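Local coordinates for extracellular ligand-binding receptor (PDB 3SG0), which probably captures aromatic acids, such as the benzoyl-formic acid (phenylglyoxylate) bound here, as an extracytoplasmic solute-binding protein of the leucine-binding protein family, probably serving a transport system, at residues L103-D107 with R132-V136; M117-A123 with Y137-D143; V309-D313 with A351-G355. One frame throughout, in Å; residues are numbered along the deposited sequence. Where two conformers were deposited one is given.

How the contacts relate
Contact 2 carries the benzoyl-formic acid, and the other two contacts adjoin it. Contact 1 packs helix 99-111 against the loop leading into strand 136-138; contact 2 follows that strand and its neighbour 116-118 to the ligand, with centres 12 Å apart and V136 CG1 4.2 Å from T118 CG2. Contact 3 lies 11 Å from contact 2, centre to centre, and meets it at the pocket: V139 O is 3.0 Å from N354 CB, and V140 CG2 is 3.5 Å from H310 CG. The H310 side chain is about 4 Å from the ligand, that of L103 in contact 1 about 9 Å. Contacts 1 and 3 do not touch; their nearest atoms are about 12 Å apart.

Contact 1 of 3, residues L103-D107 with R132-V136; sequences LPLID and RRKWV
I106 has the largest surface covered in this contact, followed by R132 and R133. Residues 103-107 are a helical segment, kinked near P104, in which I106 N bonds L103 O at 3.3 Å. Across from it, 133-135 form a short 3-10 segment, with W135 N to R132 O and V136 N to R133 O both 3.0 Å, before V136 turns extended. I106 CA lies 6.6 Å from R133 CA, and D107 CA 6.3 Å from R132 CA. The CA-CB bond of I106 (chi1 m, chi2 t) points toward the loop; I106 CG2 meets R132 CB at 4.0 Å and V136 CG2 at 4.1 Å. In this periplasmic binding protein fold, helix 99-111 connects parallel strands 92-94 and 116-118, and the contact docks it on the entry to edge strand 136-138. I106 CD1 sits over one face of the R133 guanidinium, 3.6 Å from NH2, while R133 NH1 is held by a salt bridge to D130 and NH2 by I124 O. R132 (m, t, m) reaches across to D107 in a salt bridge, NH1 to OD1 2.7 Å, with OD1 at the guanidinium edge. Water 1 donates to D107 OD1 at 2.9 Å and accepts weakly from R133 NH1 at 3.3 Å.

Contact 2 of 3, residues M117-A123 with Y137-D143; sequences MTMAAAA and YKVVPND. With 173 (benzoyl-formic acid), chain B.
K138 NZ donates to A121 O at 2.7 Å, and within its own segment to V140 O and N142 OD1, both at 2.8 Å. Its nearly all-trans chain (chi4 m) thereby ties the two loops together. A121 O also accepts from D143 N at 3.3 Å, whereas A121 N donates to O1B of benzoyl-formic acid at 3.0 Å. The ligand is also hydrogen-bonded to T99 OG1 and R198 NH2. Upstream the chains run parallel: M117 pairs with Y137 (CA-CA about 4.9 Å) and T118 N bonds Y137 O at 2.9 Å. The loops after strands 116-118 and 136-138, at their C-terminal ends, line the ligand cleft, as in other periplasmic binding proteins. Where the strands part, water 2 joins T118 O (2.8 Å) to V139 N (3.0 Å), and water 3 links T118 O (2.8 Å), A120 O (2.9 Å) and V140 N (2.9 Å). Around the ligand ring, M119 O lies 3.5 Å from C2E, and V140 CG1 3.9 Å from both C3 and A121 CB. Selenomethionine M117 (chi1-chi3 all m) brings CE within 3.7 Å of Y137 CB and SE 5.2 Å from the Y137 ring centroid, an oblique Met-aromatic contact.

Contact 3 of 3, residues V309-D313 with A351-G355; sequences VHLWD and ALNNG
One carboxylate organises this buried contact. The CA-CB bond of D313, on helix 306-328 (D313 N to V309 O 2.8 Å), points toward the segment 351-355, with chi1 m and chi2 near -10°, and D313 CA lies 6.1 Å from L352 CA. Across from it, L352 to G355 form a type I beta turn, closed by G355 N to L352 O (3.1 Å); L352 N to G355 O (2.8 Å) is the second bond of the pair. This is the tight hairpin connecting antiparallel strands 350-352 and 355-357. At G355 the backbone angles (phi 139°, psi -175°) would jam a CB against the preceding carbonyl and by themselves call for glycine. Each D313 oxygen takes a side-chain and a backbone donor from one asparagine. OD1 accepts N353 ND2 at 3.0 Å and, weakly, N353 N at 3.3 Å; OD2 accepts N354 ND2 at 2.9 Å and N354 N at 3.0 Å. Both asparagines adopt chi1 m with chi2 near -80°. N353 ND2 also makes a weak bond to V287 O, linking the turn to helix 283-298. Packing is close: V309 CG2 lies 3.3 Å from N353 ND2, L352 CB 3.5 Å from D313 OD2, and N354 ND2 at the edge of the H310 ring, 3.0 Å from CD2. H310 itself borders the benzoyl-formic acid pocket. With no cationic side chain from either segment meeting the carboxylate, its charge is met here by amide N-H groups, so the helix grips the hairpin through directional hydrogen bonds.

Contact 1 of 3, residues L103-D107 with R132-V136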
loop_
_atom_site.group_PDB
_atom_site.type_symbol
_atom_site.label_atom_id
_atom_site.label_comp_id
_atom_site.label_asym_id
_atom_site.label_seq_id
_atom_site.Cartn_x
_atom_site.Cartn_y
_atom_site.Cartn_z
ATOM N N LEU A 103 0.848 -8.154 9.361
ATOM C CA LEU A 103 -0.038 -9.235 9.779
ATOM C C LEU A 103 -0.103 -9.473 11.293
ATOM O O LEU A 103 -1.196 -9.564 11.842
ATOM C CB LEU A 103 0.292 -10.531 9.033
ATOM C CG LEU A 103 -0.354 -10.647 7.657
ATOM C CD1 LEU A 103 0.308 -11.753 6.839
ATOM C CD2 LEU A 103 -1.857 -10.881 7.791
ATOM N N PRO A 104 1.049 -9.556 11.977
ATOM C CA PRO A 104 0.995 -9.805 13.425
ATOM C C PRO A 104 0.388 -8.645 14.203
ATOM O O PRO A 104 -0.007 -8.834 15.357
ATOM C CB PRO A 104 2.469 -9.993 13.810
ATOM C CG PRO A 104 3.251 -9.326 12.710
ATOM C CD PRO A 104 2.431 -9.559 11.465
ATOM N N LEU A 105 0.318 -7.460 13.609
ATOM C CA LEU A 105 -0.216 -6.315 14.330
ATOM C C LEU A 105 -1.728 -6.375 14.506
ATOM O O LEU A 105 -2.277 -5.720 15.393
ATOM C CB LEU A 105 0.168 -5.006 13.643
ATOM C CG LEU A 105 1.662 -4.838 13.366
ATOM C CD1 LEU A 105 1.918 -3.464 12.787
ATOM C CD2 LEU A 105 2.485 -5.072 14.635
ATOM N N ILE A 106 -2.408 -7.134 13.653
ATOM C CA ILE A 106 -3.859 -7.250 13.748
ATOM C C ILE A 106 -4.267 -7.751 15.127
ATOM O O ILE A 106 -5.097 -7.144 15.809
ATOM C CB ILE A 106 -4.392 -8.203 12.667
ATOM C CG1 ILE A 106 -4.135 -7.618 11.273
ATOM C CG2 ILE A 106 -5.871 -8.520 12.893
ATOM C CD1 ILE A 106 -4.427 -8.584 10.138
ATOM N N ASP A 107 -3.688 -8.867 15.551
ATOM C CA ASP A 107 -4.060 -9.439 16.838
ATOM C C ASP A 107 -3.664 -8.536 17.991
ATOM O O ASP A 107 -4.369 -8.441 18.997
ATOM C CB ASP A 107 -3.439 -10.825 17.017
ATOM C CG ASP A 107 -4.114 -11.879 16.154
ATOM O OD1 ASP A 107 -5.076 -11.540 15.436
ATOM O OD2 ASP A 107 -3.684 -13.047 16.206
ATOM N N ARG A 132 -11.367 -9.604 14.918
ATOM C CA ARG A 132 -10.113 -8.886 15.144
ATOM C C ARG A 132 -9.935 -7.762 14.133
ATOM O O ARG A 132 -9.532 -6.648 14.473
ATOM C CB ARG A 132 -8.932 -9.854 15.075
ATOM C CG ARG A 132 -8.856 -10.783 16.280
ATOM C CD ARG A 132 -7.968 -11.982 16.007
ATOM N NE ARG A 132 -8.531 -12.833 14.963
ATOM C CZ ARG A 132 -7.823 -13.395 13.990
ATOM N NH1 ARG A 132 -6.515 -13.205 13.923
ATOM N NH2 ARG A 132 -8.426 -14.152 13.087
ATOM N N ARG A 133 -10.231 -8.068 12.872
ATOM C CA ARG A 133 -10.148 -7.097 11.797
ATOM C C ARG A 133 -11.171 -5.975 11.965
ATOM O O ARG A 133 -11.076 -4.946 11.294
ATOM C CB ARG A 133 -10.237 -7.805 10.441
ATOM C CG ARG A 133 -8.978 -8.600 10.134
ATOM C CD ARG A 133 -9.207 -9.691 9.093
ATOM N NE ARG A 133 -7.939 -10.262 8.642
ATOM C CZ ARG A 133 -7.207 -11.143 9.315
ATOM N NH1 ARG A 133 -7.630 -11.631 10.479
ATOM N NH2 ARG A 133 -6.044 -11.541 8.814
ATOM N N LYS A 134 -12.119 -6.132 12.898
ATOM C CA LYS A 134 -12.985 -5.023 13.284
ATOM C C LYS A 134 -12.182 -3.811 13.722
ATOM O O LYS A 134 -12.678 -2.688 13.672
ATOM C CB LYS A 134 -13.906 -5.403 14.443
ATOM C CG LYS A 134 -15.197 -6.048 14.046
ATOM C CD LYS A 134 -16.104 -5.131 13.251
ATOM C CE LYS A 134 -17.238 -5.970 12.740
ATOM N NZ LYS A 134 -18.086 -5.177 11.839
ATOM N N TRP A 135 -10.964 -4.049 14.206
ATOM C CA TRP A 135 -10.109 -2.983 14.711
ATOM C C TRP A 135 -9.161 -2.416 13.658
ATOM O O TRP A 135 -8.406 -1.499 13.964
ATOM C CB TRP A 135 -9.331 -3.468 15.949
ATOM C CG TRP A 135 -10.248 -3.695 17.101
ATOM C CD1 TRP A 135 -10.839 -4.865 17.461
ATOM C CD2 TRP A 135 -10.735 -2.701 18.004
ATOM N NE1 TRP A 135 -11.658 -4.667 18.545
ATOM C CE2 TRP A 135 -11.608 -3.344 18.901
ATOM C CE3 TRP A 135 -10.506 -1.324 18.149
ATOM C CZ2 TRP A 135 -12.260 -2.659 19.925
ATOM C CZ3 TRP A 135 -11.151 -0.647 19.168
ATOM C CH2 TRP A 135 -12.022 -1.314 20.039
ATOM N N VAL A 136 -9.205 -2.926 12.430
ATOM C CA VAL A 136 -8.209 -2.588 11.420
ATOM C C VAL A 136 -8.847 -1.881 10.231
ATOM O O VAL A 136 -9.901 -2.304 9.745
ATOM C CB VAL A 136 -7.503 -3.872 10.923
ATOM C CG1 VAL A 136 -6.376 -3.542 9.940
ATOM C CG2 VAL A 136 -6.972 -4.663 12.101
HETATM O O HOH W 1 -4.994 -11.891 12.527
#

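Contact 2 of 3, residues M117-A123 with Y137-D143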
loop_
_atom_site.group_PDB
_atom_site.type_symbol
_atom_site.label_atom_id
_atom_site.label_comp_id
_atom_site.label_asym_id
_atom_site.label_seq_id
_atom_site.Cartn_x
_atom_site.Cartn_y
_atom_site.Cartn_z
HETATM N N MSE A 117 -4.462 1.439 11.638
HETATM C CA MSE A 117 -4.516 1.853 10.240
HETATM C C MSE A 117 -3.313 1.215 9.554
HETATM O O MSE A 117 -2.188 1.708 9.695
HETATM C CB MSE A 117 -4.437 3.374 10.107
HETATM C CG MSE A 117 -5.273 4.148 11.110
HETATM SE SE MSE A 117 -7.168 3.816 11.054
HETATM C CE MSE A 117 -7.514 4.551 9.270
ATOM N N THR A 118 -3.499 0.101 8.857
ATOM C CA THR A 118 -2.357 -0.509 8.199
ATOM C C THR A 118 -2.029 0.231 6.911
ATOM O O THR A 118 -2.928 0.757 6.252
ATOM C CB THR A 118 -2.564 -2.012 7.944
ATOM O OG1 THR A 118 -1.354 -2.560 7.416
ATOM C CG2 THR A 118 -3.690 -2.292 6.959
HETATM N N MSE A 119 -0.745 0.286 6.560
HETATM C CA MSE A 119 -0.312 0.960 5.336
HETATM C C MSE A 119 0.061 -0.018 4.219
HETATM O O MSE A 119 0.535 0.397 3.157
HETATM C CB MSE A 119 0.833 1.939 5.625
HETATM C CG MSE A 119 0.427 3.048 6.586
HETATM SE SE MSE A 119 1.818 4.345 6.912
HETATM C CE MSE A 119 3.002 3.251 8.015
ATOM N N ALA A 120 -0.174 -1.306 4.451
ATOM C CA ALA A 120 0.189 -2.349 3.504
ATOM C C ALA A 120 -1.000 -2.733 2.620
ATOM O O ALA A 120 -2.099 -2.189 2.774
ATOM C CB ALA A 120 0.750 -3.541 4.256
ATOM N N ALA A 121 -0.779 -3.667 1.697
ATOM C CA ALA A 121 -1.687 -3.833 0.556
ATOM C C ALA A 121 -2.537 -5.099 0.508
ATOM O O ALA A 121 -3.599 -5.090 -0.118
ATOM C CB ALA A 121 -0.897 -3.724 -0.752
ATOM N N ALA A 122 -2.071 -6.207 1.077
ATOM C CA ALA A 122 -2.760 -7.486 0.846
ATOM C C ALA A 122 -4.169 -7.529 1.435
ATOM O O ALA A 122 -4.405 -7.065 2.544
ATOM C CB ALA A 122 -1.944 -8.635 1.383
ATOM N N ALA A 123 -5.101 -8.114 0.688
ATOM C CA ALA A 123 -6.494 -8.176 1.119
ATOM C C ALA A 123 -6.663 -8.827 2.486
ATOM O O ALA A 123 -7.528 -8.414 3.263
ATOM C CB ALA A 123 -7.326 -8.917 0.085
ATOM N N TYR A 137 -8.208 -0.811 9.763
ATOM C CA TYR A 137 -8.626 -0.101 8.552
ATOM C C TYR A 137 -7.451 -0.034 7.597
ATOM O O TYR A 137 -6.294 -0.170 8.014
ATOM C CB TYR A 137 -9.160 1.293 8.896
ATOM C CG TYR A 137 -10.421 1.200 9.701
ATOM C CD1 TYR A 137 -11.641 0.984 9.079
ATOM C CD2 TYR A 137 -10.395 1.259 11.088
ATOM C CE1 TYR A 137 -12.802 0.870 9.811
ATOM C CE2 TYR A 137 -11.555 1.127 11.831
ATOM C CZ TYR A 137 -12.754 0.928 11.180
ATOM O OH TYR A 137 -13.933 0.786 11.883
ATOM N N LYS A 138 -7.734 0.201 6.322
ATOM C CA LYS A 138 -6.719 0.001 5.299
ATOM C C LYS A 138 -6.958 0.895 4.093
ATOM O O LYS A 138 -7.848 0.629 3.286
ATOM C CB LYS A 138 -6.755 -1.472 4.882
ATOM C CG LYS A 138 -5.779 -1.875 3.805
ATOM C CD LYS A 138 -5.827 -3.385 3.592
ATOM C CE LYS A 138 -4.888 -3.851 2.508
ATOM N NZ LYS A 138 -5.351 -3.406 1.169
ATOM N N VAL A 139 -6.149 1.939 3.951
ATOM C CA VAL A 139 -6.342 2.873 2.844
ATOM C C VAL A 139 -5.811 2.408 1.493
ATOM O O VAL A 139 -6.291 2.896 0.468
ATOM C CB VAL A 139 -5.787 4.281 3.147
ATOM C CG1 VAL A 139 -6.534 4.904 4.316
ATOM C CG2 VAL A 139 -4.272 4.267 3.353
ATOM N N VAL A 140 -4.836 1.502 1.442
ATOM C CA VAL A 140 -4.358 1.032 0.138
ATOM C C VAL A 140 -5.399 0.062 -0.400
ATOM O O VAL A 140 -5.838 -0.815 0.329
ATOM C CB VAL A 140 -2.999 0.322 0.264
ATOM C CG1 VAL A 140 -2.589 -0.278 -1.075
ATOM C CG2 VAL A 140 -1.938 1.291 0.759
ATOM N N PRO A 141 -5.822 0.207 -1.670
ATOM C CA PRO A 141 -6.815 -0.758 -2.164
ATOM C C PRO A 141 -6.337 -2.202 -2.086
ATOM O O PRO A 141 -5.180 -2.508 -2.370
ATOM C CB PRO A 141 -7.020 -0.323 -3.618
ATOM C CG PRO A 141 -6.729 1.155 -3.592
ATOM C CD PRO A 141 -5.542 1.255 -2.669
ATOM N N ASN A 142 -7.248 -3.088 -1.697
ATOM C CA ASN A 142 -6.938 -4.506 -1.627
ATOM C C ASN A 142 -6.362 -5.020 -2.943
ATOM O O ASN A 142 -6.883 -4.732 -4.030
ATOM C CB ASN A 142 -8.192 -5.304 -1.282
ATOM C CG ASN A 142 -8.613 -5.161 0.170
ATOM O OD1 ASN A 142 -7.872 -4.661 1.014
ATOM N ND2 ASN A 142 -9.823 -5.622 0.463
ATOM N N ASP A 143 -5.306 -5.822 -2.836
ATOM C CA ASP A 143 -4.609 -6.322 -4.011
ATOM C C ASP A 143 -5.486 -7.147 -4.929
ATOM O O ASP A 143 -5.215 -7.203 -6.125
ATOM C CB ASP A 143 -3.378 -7.139 -3.615
ATOM C CG ASP A 143 -2.243 -6.271 -3.134
ATOM O OD1 ASP A 143 -2.006 -5.213 -3.769
ATOM O OD2 ASP A 143 -1.606 -6.640 -2.127
HETATM O O1B 173 B . 1.883 -4.891 1.262
HETATM C C1 173 B . 3.043 -5.015 0.971
HETATM O O1A 173 B . 3.849 -6.034 1.465
HETATM C C2 173 B . 3.638 -4.199 -0.146
HETATM O O2 173 B . 4.695 -4.497 -0.617
HETATM C C1G 173 B . 2.883 -2.983 -0.581
HETATM C C2D 173 B . 2.314 -2.044 0.479
HETATM C C2E 173 B . 1.524 -0.822 0.058
HETATM C C3 173 B . 1.297 -0.559 -1.430
HETATM C C1E 173 B . 1.880 -1.527 -2.477
HETATM C C1D 173 B . 2.683 -2.744 -2.065
HETATM O O HOH W 2 -4.936 2.661 6.569
HETATM O O HOH W 3 -3.235 0.315 3.539
#

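Contact 3 of 3, residues V309-D313 with A351-G355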
loop_
_atom_site.group_PDB
_atom_site.type_symbol
_atom_site.label_atom_id
_atom_site.label_comp_id
_atom_site.label_asym_id
_atom_site.label_seq_id
_atom_site.Cartn_x
_atom_site.Cartn_y
_atom_site.Cartn_z
ATOM N N VAL A 309 1.766 8.880 1.049
ATOM C CA VAL A 309 0.338 9.172 1.031
ATOM C C VAL A 309 -0.467 8.096 1.750
ATOM O O VAL A 309 -1.598 8.341 2.152
ATOM C CB VAL A 309 -0.189 9.456 -0.402
ATOM C CG1 VAL A 309 -0.831 8.217 -1.029
ATOM C CG2 VAL A 309 -1.185 10.608 -0.365
ATOM N N HIS A 310 0.109 6.917 1.941
ATOM C CA HIS A 310 -0.596 5.881 2.696
ATOM C C HIS A 310 -0.685 6.273 4.161
ATOM O O HIS A 310 -1.669 5.953 4.836
ATOM C CB HIS A 310 0.058 4.520 2.448
ATOM C CG HIS A 310 0.015 4.168 1.004
ATOM N ND1 HIS A 310 0.914 3.356 0.340
ATOM C CD2 HIS A 310 -0.858 4.612 0.075
ATOM C CE1 HIS A 310 0.577 3.310 -0.942
ATOM N NE2 HIS A 310 -0.497 4.057 -1.122
ATOM N N LEU A 311 0.314 6.999 4.654
ATOM C CA LEU A 311 0.228 7.576 5.992
ATOM C C LEU A 311 -0.748 8.756 5.981
ATOM O O LEU A 311 -1.636 8.860 6.831
ATOM C CB LEU A 311 1.611 8.007 6.482
ATOM C CG LEU A 311 1.640 8.722 7.835
ATOM C CD1 LEU A 311 0.919 7.936 8.920
ATOM C CD2 LEU A 311 3.079 9.003 8.229
ATOM N N TRP A 312 -0.597 9.638 4.999
ATOM C CA TRP A 312 -1.451 10.816 4.900
ATOM C C TRP A 312 -2.943 10.449 4.865
ATOM O O TRP A 312 -3.741 10.986 5.642
ATOM C CB TRP A 312 -1.073 11.621 3.658
ATOM C CG TRP A 312 -1.842 12.891 3.497
ATOM C CD1 TRP A 312 -2.970 13.070 2.763
ATOM C CD2 TRP A 312 -1.539 14.159 4.087
ATOM N NE1 TRP A 312 -3.394 14.374 2.854
ATOM C CE2 TRP A 312 -2.528 15.066 3.658
ATOM C CE3 TRP A 312 -0.519 14.619 4.925
ATOM C CZ2 TRP A 312 -2.536 16.405 4.048
ATOM C CZ3 TRP A 312 -0.529 15.952 5.308
ATOM C CH2 TRP A 312 -1.530 16.825 4.870
ATOM N N ASP A 313 -3.321 9.555 3.953
ATOM C CA ASP A 313 -4.722 9.167 3.805
ATOM C C ASP A 313 -5.230 8.477 5.081
ATOM O O ASP A 313 -6.392 8.632 5.453
ATOM C CB ASP A 313 -4.918 8.206 2.624
ATOM C CG ASP A 313 -4.960 8.887 1.250
ATOM O OD1 ASP A 313 -5.018 10.142 1.145
ATOM O OD2 ASP A 313 -4.958 8.107 0.259
ATOM N N ALA A 351 -13.130 10.931 -1.210
ATOM C CA ALA A 351 -12.036 10.850 -2.164
ATOM C C ALA A 351 -10.714 10.918 -1.417
ATOM O O ALA A 351 -10.382 11.944 -0.821
ATOM C CB ALA A 351 -12.131 11.977 -3.185
ATOM N N LEU A 352 -9.981 9.811 -1.433
ATOM C CA LEU A 352 -8.626 9.747 -0.900
ATOM C C LEU A 352 -7.662 9.678 -2.075
ATOM O O LEU A 352 -8.069 9.424 -3.205
ATOM C CB LEU A 352 -8.465 8.488 -0.037
ATOM C CG LEU A 352 -9.287 8.435 1.254
ATOM C CD1 LEU A 352 -9.125 7.096 1.933
ATOM C CD2 LEU A 352 -8.895 9.572 2.205
ATOM N N ASN A 353 -6.377 9.873 -1.815
ATOM C CA ASN A 353 -5.377 9.657 -2.853
ATOM C C ASN A 353 -5.373 8.227 -3.364
ATOM O O ASN A 353 -5.008 7.955 -4.509
ATOM C CB ASN A 353 -4.008 10.044 -2.333
ATOM C CG ASN A 353 -3.867 11.530 -2.210
ATOM O OD1 ASN A 353 -3.572 12.205 -3.196
ATOM N ND2 ASN A 353 -4.122 12.068 -1.021
ATOM N N ASN A 354 -5.805 7.311 -2.500
ATOM C CA ASN A 354 -5.877 5.900 -2.824
ATOM C C ASN A 354 -7.136 5.498 -3.584
ATOM O O ASN A 354 -7.214 4.367 -4.065
ATOM C CB ASN A 354 -5.740 5.070 -1.538
ATOM C CG ASN A 354 -4.297 4.778 -1.191
ATOM O OD1 ASN A 354 -3.692 3.878 -1.770
ATOM N ND2 ASN A 354 -3.737 5.517 -0.241
ATOM N N GLY A 355 -8.116 6.391 -3.688
ATOM C CA GLY A 355 -9.352 6.073 -4.386
ATOM C C GLY A 355 -10.567 6.599 -3.659
ATOM O O GLY A 355 -10.451 7.310 -2.658
#